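Local coordinates for ArtJ (PDB 2PVU), which binds arginine, lysine or histidine as the solute-binding protein of an ABC transport system in a thermophilic bacterium, at residues D69-V74 and L80-K85; A53-M58 and P123-T128. One frame throughout, in Å; residues are numbered along the deposited sequence. Where two conformers were deposited one is given.

Contact 1 (D69-V74 and L80-K85); sequences DLLDAV and LDYELK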
loop_
_atom_site.group_PDB
_atom_site.type_symbol
_atom_site.label_atom_id
_atom_site.label_comp_id
_atom_site.label_asym_id
_atom_site.label_seq_id
_atom_site.Cartn_x
_atom_site.Cartn_y
_atom_site.Cartn_z
ATOM N N ASP A 69 1.880 7.491 -10.634
ATOM C CA ASP A 69 1.472 7.648 -12.025
ATOM C C ASP A 69 -0.046 7.552 -12.112
ATOM O O ASP A 69 -0.667 8.250 -12.897
ATOM C CB ASP A 69 2.083 6.576 -12.921
ATOM C CG ASP A 69 3.580 6.751 -13.118
ATOM O OD1 ASP A 69 4.122 7.830 -12.772
ATOM O OD2 ASP A 69 4.199 5.795 -13.636
ATOM N N LEU A 70 -0.630 6.654 -11.335
ATOM C CA LEU A 70 -2.076 6.527 -11.377
ATOM C C LEU A 70 -2.727 7.802 -10.860
ATOM O O LEU A 70 -3.650 8.328 -11.484
ATOM C CB LEU A 70 -2.557 5.298 -10.595
ATOM C CG LEU A 70 -4.075 5.143 -10.510
ATOM C CD1 LEU A 70 -4.727 4.887 -11.884
ATOM C CD2 LEU A 70 -4.413 4.023 -9.575
ATOM N N LEU A 71 -2.241 8.334 -9.736
ATOM C CA LEU A 71 -2.781 9.602 -9.206
ATOM C C LEU A 71 -2.741 10.735 -10.252
ATOM O O LEU A 71 -3.712 11.446 -10.436
ATOM C CB LEU A 71 -2.043 10.008 -7.910
ATOM C CG LEU A 71 -2.505 11.320 -7.238
ATOM C CD1 LEU A 71 -3.873 11.169 -6.596
ATOM C CD2 LEU A 71 -1.437 11.767 -6.227
ATOM N N ASP A 72 -1.638 10.873 -10.962
ATOM C CA ASP A 72 -1.545 11.924 -11.972
ATOM C C ASP A 72 -2.578 11.769 -13.075
ATOM O O ASP A 72 -3.197 12.744 -13.503
ATOM C CB ASP A 72 -0.154 11.927 -12.590
ATOM C CG ASP A 72 0.099 13.194 -13.357
ATOM O OD1 ASP A 72 -0.049 14.281 -12.738
ATOM O OD2 ASP A 72 0.388 13.103 -14.566
ATOM N N ALA A 73 -2.739 10.549 -13.571
ATOM C CA ALA A 73 -3.801 10.269 -14.566
ATOM C C ALA A 73 -5.189 10.588 -14.020
ATOM O O ALA A 73 -6.039 11.219 -14.686
ATOM C CB ALA A 73 -3.747 8.814 -14.946
ATOM N N VAL A 74 -5.439 10.110 -12.811
ATOM C CA VAL A 74 -6.739 10.313 -12.204
ATOM C C VAL A 74 -7.049 11.814 -11.983
ATOM O O VAL A 74 -8.099 12.296 -12.406
ATOM C CB VAL A 74 -6.847 9.468 -10.911
ATOM C CG1 VAL A 74 -7.986 9.916 -10.072
ATOM C CG2 VAL A 74 -6.992 7.948 -11.286
ATOM N N LEU A 80 -8.485 18.299 -11.591
ATOM C CA LEU A 80 -8.060 18.761 -10.263
ATOM C C LEU A 80 -6.565 19.015 -10.171
ATOM O O LEU A 80 -5.762 18.095 -10.343
ATOM C CB LEU A 80 -8.462 17.741 -9.194
ATOM C CG LEU A 80 -9.944 17.396 -9.038
ATOM C CD1 LEU A 80 -10.113 16.212 -8.095
ATOM C CD2 LEU A 80 -10.699 18.617 -8.520
ATOM N N ASP A 81 -6.188 20.249 -9.861
ATOM C CA ASP A 81 -4.804 20.551 -9.527
ATOM C C ASP A 81 -4.472 20.006 -8.159
ATOM O O ASP A 81 -5.288 20.088 -7.247
ATOM C CB ASP A 81 -4.592 22.043 -9.464
ATOM C CG ASP A 81 -3.427 22.472 -10.282
ATOM O OD1 ASP A 81 -3.599 23.483 -10.989
ATOM O OD2 ASP A 81 -2.372 21.789 -10.243
ATOM N N TYR A 82 -3.260 19.486 -8.009
ATOM C CA TYR A 82 -2.873 18.784 -6.792
ATOM C C TYR A 82 -1.363 18.836 -6.530
ATOM O O TYR A 82 -0.543 19.213 -7.422
ATOM C CB TYR A 82 -3.374 17.310 -6.830
ATOM C CG TYR A 82 -2.493 16.432 -7.669
ATOM C CD1 TYR A 82 -1.524 15.611 -7.083
ATOM C CD2 TYR A 82 -2.600 16.445 -9.071
ATOM C CE1 TYR A 82 -0.684 14.828 -7.877
ATOM C CE2 TYR A 82 -1.775 15.652 -9.869
ATOM C CZ TYR A 82 -0.818 14.860 -9.262
ATOM O OH TYR A 82 0.028 14.095 -10.035
ATOM N N GLU A 83 -1.012 18.501 -5.292
ATOM C CA GLU A 83 0.368 18.378 -4.836
ATOM C C GLU A 83 0.425 17.054 -4.118
ATOM O O GLU A 83 -0.506 16.707 -3.365
ATOM C CB GLU A 83 0.691 19.462 -3.814
ATOM C CG GLU A 83 0.716 20.880 -4.389
ATOM C CD GLU A 83 1.012 21.934 -3.317
ATOM O OE1 GLU A 83 1.497 21.523 -2.239
ATOM O OE2 GLU A 83 0.747 23.148 -3.553
ATOM N N LEU A 84 1.504 16.307 -4.344
ATOM C CA LEU A 84 1.704 15.034 -3.643
ATOM C C LEU A 84 2.843 15.189 -2.622
ATOM O O LEU A 84 3.935 15.629 -2.984
ATOM C CB LEU A 84 2.003 13.895 -4.632
ATOM C CG LEU A 84 2.326 12.562 -3.974
ATOM C CD1 LEU A 84 1.084 12.016 -3.159
ATOM C CD2 LEU A 84 2.764 11.591 -5.050
ATOM N N LYS A 85 2.554 14.881 -1.362
ATOM C CA LYS A 85 3.503 15.087 -0.258
ATOM C C LYS A 85 3.817 13.789 0.482
ATOM O O LYS A 85 2.900 13.039 0.869
ATOM C CB LYS A 85 2.954 16.129 0.719
ATOM C CG LYS A 85 3.126 17.595 0.172
ATOM C CD LYS A 85 2.356 18.612 0.973
ATOM C CE LYS A 85 3.044 19.986 0.963
ATOM N NZ LYS A 85 3.347 20.517 -0.428
#
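The first torsions of Tyr82 and Asp72 bring phenol and carboxylate together. CG of Tyr82 lies between the backbone N and the carbonyl carbon (chi1 79°), which sends the ring from strand 82-86 across to helix 66-78. Asp72 has CG anti to its backbone N, and this carries the carboxylate to the rim of that ring. The two side chains cross at about a right angle. The phenol donates a hydrogen bond from Tyr82 OH to Asp72 OD1, 2.7 Å long. It reaches OD1 on the anti side, 15° out of the carboxylate plane. OD1 also lies close to the plane of the ring, at its edge, while the carboxylate is turned 53° against the ring.

Leu71, one residue earlier on the helix, packs on the same ring. Its CD2 comes within 3.6 Å of Tyr82 CE1, approaching the ring obliquely as the two side chains slide past each other in opposite directions. The same methyl reaches strand residue Leu84, with Leu71 CD2 4.0 Å from Leu84 CD1. One methyl thus touches both side chains that the strand points at the helix. The axes of segments 69-74 and 82-85 run nearly antiparallel and come within 10.5 Å. They are joined by a short connection and form the helix-to-strand half of a beta-alpha-beta unit. Val44 and Val46 of the neighbouring parallel strand extend the apolar layer beneath the helix.

A phenylalanine in place of Tyr82 would probably keep the packing on Leu71 but leave Asp72 OD1 without its phenol donor. Asp72 OD2 makes a salt bridge to Lys76, so the two carboxylate oxygens have different partners. The lysine and the phenol probably stabilise the negative charge of Asp72 where the helix packs on the outermost strand.

Contact 2 (A53-M58 and P123-T128); sequences APFEYM and PYFEAT. With SO4 (sulfate ion), chain C.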
loop_
_atom_site.group_PDB
_atom_site.type_symbol
_atom_site.label_atom_id
_atom_site.label_comp_id
_atom_site.label_asym_id
_atom_site.label_seq_id
_atom_site.Cartn_x
_atom_site.Cartn_y
_atom_site.Cartn_z
ATOM N N ALA A 53 7.879 0.807 -2.318
ATOM C CA ALA A 53 8.077 0.424 -3.724
ATOM C C ALA A 53 7.341 -0.895 -3.978
ATOM O O ALA A 53 7.440 -1.814 -3.164
ATOM C CB ALA A 53 9.568 0.275 -4.058
ATOM N N PRO A 54 6.666 -1.035 -5.138
ATOM C CA PRO A 54 6.680 -0.159 -6.312
ATOM C C PRO A 54 5.575 0.908 -6.353
ATOM O O PRO A 54 5.442 1.611 -7.357
ATOM C CB PRO A 54 6.422 -1.134 -7.449
ATOM C CG PRO A 54 5.441 -2.115 -6.860
ATOM C CD PRO A 54 5.849 -2.242 -5.369
ATOM N N PHE A 55 4.792 1.022 -5.289
ATOM C CA PHE A 55 3.630 1.938 -5.295
ATOM C C PHE A 55 4.022 3.399 -5.120
ATOM O O PHE A 55 3.583 4.281 -5.885
ATOM C CB PHE A 55 2.614 1.469 -4.235
ATOM C CG PHE A 55 2.066 0.102 -4.556
ATOM C CD1 PHE A 55 1.121 -0.041 -5.573
ATOM C CD2 PHE A 55 2.550 -1.031 -3.902
ATOM C CE1 PHE A 55 0.639 -1.329 -5.975
ATOM C CE2 PHE A 55 2.053 -2.317 -4.232
ATOM C CZ PHE A 55 1.115 -2.462 -5.299
ATOM N N GLU A 56 4.900 3.661 -4.159
ATOM C CA GLU A 56 5.458 4.998 -4.002
ATOM C C GLU A 56 6.762 4.874 -3.252
ATOM O O GLU A 56 6.846 4.187 -2.248
ATOM C CB GLU A 56 4.527 5.919 -3.232
ATOM C CG GLU A 56 3.932 5.346 -1.915
ATOM C CD GLU A 56 2.665 4.520 -2.137
ATOM O OE1 GLU A 56 1.838 4.928 -2.988
ATOM O OE2 GLU A 56 2.451 3.493 -1.435
ATOM N N TYR A 57 7.777 5.540 -3.759
ATOM C CA TYR A 57 9.092 5.502 -3.101
ATOM C C TYR A 57 9.858 6.706 -3.598
ATOM O O TYR A 57 9.355 7.443 -4.449
ATOM C CB TYR A 57 9.814 4.179 -3.376
ATOM C CG TYR A 57 10.049 3.843 -4.833
ATOM C CD1 TYR A 57 11.326 4.006 -5.404
ATOM C CD2 TYR A 57 9.021 3.315 -5.637
ATOM C CE1 TYR A 57 11.569 3.671 -6.729
ATOM C CE2 TYR A 57 9.248 2.968 -6.971
ATOM C CZ TYR A 57 10.521 3.152 -7.512
ATOM O OH TYR A 57 10.776 2.817 -8.821
ATOM N N MET A 58 11.032 6.962 -3.017
ATOM C CA MET A 58 11.836 8.116 -3.426
ATOM C C MET A 58 12.895 7.666 -4.401
ATOM O O MET A 58 13.524 6.637 -4.215
ATOM C CB MET A 58 12.508 8.788 -2.214
ATOM C CG MET A 58 11.555 9.387 -1.173
ATOM S SD MET A 58 10.552 10.746 -1.840
ATOM C CE MET A 58 9.655 11.209 -0.397
ATOM N N PRO A 123 -12.246 0.491 -5.821
ATOM C CA PRO A 123 -10.895 -0.124 -5.758
ATOM C C PRO A 123 -10.092 0.076 -7.017
ATOM O O PRO A 123 -10.649 0.135 -8.115
ATOM C CB PRO A 123 -11.175 -1.611 -5.564
ATOM C CG PRO A 123 -12.625 -1.826 -5.645
ATOM C CD PRO A 123 -13.343 -0.497 -5.726
ATOM N N TYR A 124 -8.785 0.174 -6.876
ATOM C CA TYR A 124 -7.936 0.294 -8.060
ATOM C C TYR A 124 -6.852 -0.764 -8.137
ATOM O O TYR A 124 -6.017 -0.724 -9.040
ATOM C CB TYR A 124 -7.313 1.720 -8.139
ATOM C CG TYR A 124 -6.220 2.009 -7.089
ATOM C CD1 TYR A 124 -4.909 1.537 -7.245
ATOM C CD2 TYR A 124 -6.522 2.742 -5.942
ATOM C CE1 TYR A 124 -3.885 1.792 -6.263
ATOM C CE2 TYR A 124 -5.531 2.992 -4.942
ATOM C CZ TYR A 124 -4.240 2.537 -5.104
ATOM O OH TYR A 124 -3.290 2.809 -4.133
ATOM N N PHE A 125 -6.799 -1.695 -7.193
ATOM C CA PHE A 125 -5.727 -2.740 -7.213
ATOM C C PHE A 125 -6.191 -3.861 -6.308
ATOM O O PHE A 125 -6.921 -3.604 -5.360
ATOM C CB PHE A 125 -4.428 -2.134 -6.630
ATOM C CG PHE A 125 -3.176 -2.765 -7.171
ATOM C CD1 PHE A 125 -2.642 -2.319 -8.380
ATOM C CD2 PHE A 125 -2.544 -3.800 -6.484
ATOM C CE1 PHE A 125 -1.455 -2.917 -8.905
ATOM C CE2 PHE A 125 -1.356 -4.394 -6.991
ATOM C CZ PHE A 125 -0.830 -3.936 -8.218
ATOM N N GLU A 126 -5.775 -5.104 -6.597
ATOM C CA GLU A 126 -6.045 -6.208 -5.665
ATOM C C GLU A 126 -4.721 -6.778 -5.200
ATOM O O GLU A 126 -3.753 -6.913 -5.992
ATOM C CB GLU A 126 -6.927 -7.321 -6.259
ATOM C CG GLU A 126 -7.391 -8.348 -5.176
ATOM C CD GLU A 126 -8.201 -9.540 -5.725
ATOM O OE1 GLU A 126 -8.395 -9.630 -6.945
ATOM O OE2 GLU A 126 -8.653 -10.382 -4.912
ATOM N N ALA A 127 -4.674 -7.094 -3.917
ATOM C CA ALA A 127 -3.429 -7.533 -3.274
ATOM C C ALA A 127 -3.708 -8.568 -2.182
ATOM O O ALA A 127 -4.859 -8.871 -1.885
ATOM C CB ALA A 127 -2.726 -6.284 -2.657
ATOM N N THR A 128 -2.628 -9.084 -1.569
ATOM C CA THR A 128 -2.787 -9.936 -0.418
ATOM C C THR A 128 -1.513 -9.776 0.424
ATOM O O THR A 128 -0.475 -9.392 -0.093
ATOM C CB THR A 128 -2.979 -11.433 -0.823
ATOM O OG1 THR A 128 -3.131 -12.222 0.357
ATOM C CG2 THR A 128 -1.784 -11.950 -1.623
HETATM S S SO4 C . -4.619 -6.234 -10.693
HETATM O O1 SO4 C . -3.425 -5.473 -11.029
HETATM O O2 SO4 C . -4.349 -6.696 -9.287
HETATM O O3 SO4 C . -4.708 -7.333 -11.693
HETATM O O4 SO4 C . -5.794 -5.321 -10.773
#
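Phe55 and Phe125 meet in a T-shaped stack. The edge of Phe55 points at the face of Phe125, with the ring centroids 5.0 Å apart and the planes at 89°. CE1 of Phe55 sits over the centre of the Phe125 ring. The closest carbons are Phe55 CZ and Phe125 CE2, at 3.6 Å. The side chains come from opposite directions, and Phe125 reaches toward Phe55 with CG anti to the backbone N (chi1 -152°).

A sulfate, probably from the crystallisation liquor, lies beyond the opposite face of Phe125. Its O1 is 3.9 Å from Phe125 CE1, offset toward the rim. A weak hydrogen bond of 3.4 Å runs from Glu126 N to sulfate O2, and Lys266 N also binds the ion.

Further out, Pro54 CG lies over one face of Phe55, offset toward the rim. A cis peptide bond precedes Pro54. Tyr226, a residue of the lysine pocket, makes an edge-to-face contact with Phe55 and meets Phe125 with the planes nearly parallel. Through Tyr226 the ring cluster probably lies just behind the pocket; the side chain of Phe55 is about 7 Å from the ligand. Phe66 at the start of helix 66-78 and Phe261 of helix 252-261 add two more rings. Strand 125-134 pairs with strand 224-231 alongside, and helix 197-206 packs against Phe55 through Ala198.

The centres of the two contacts lie about 15 Å apart. Contact 1 is nested along the chain inside the loop that contact 2 closes: 53-58 comes first, then 69-74 and 80-85, then 123-128. Helix 66-78 connects them. It packs on strand 82-86 in contact 1, and its first turn, with Phe66 and Asp67, borders contact 2. The contacts also touch directly, with Leu70 CD2 3.4 Å from Tyr124 CD1. Contact 1 belongs to the edge of the three-stranded parallel sheet. Contact 2 is near the centre of the chain, close to the bound lysine, and reaches the larger mixed sheet. One helix thus borders both the ring cluster and the outermost strand.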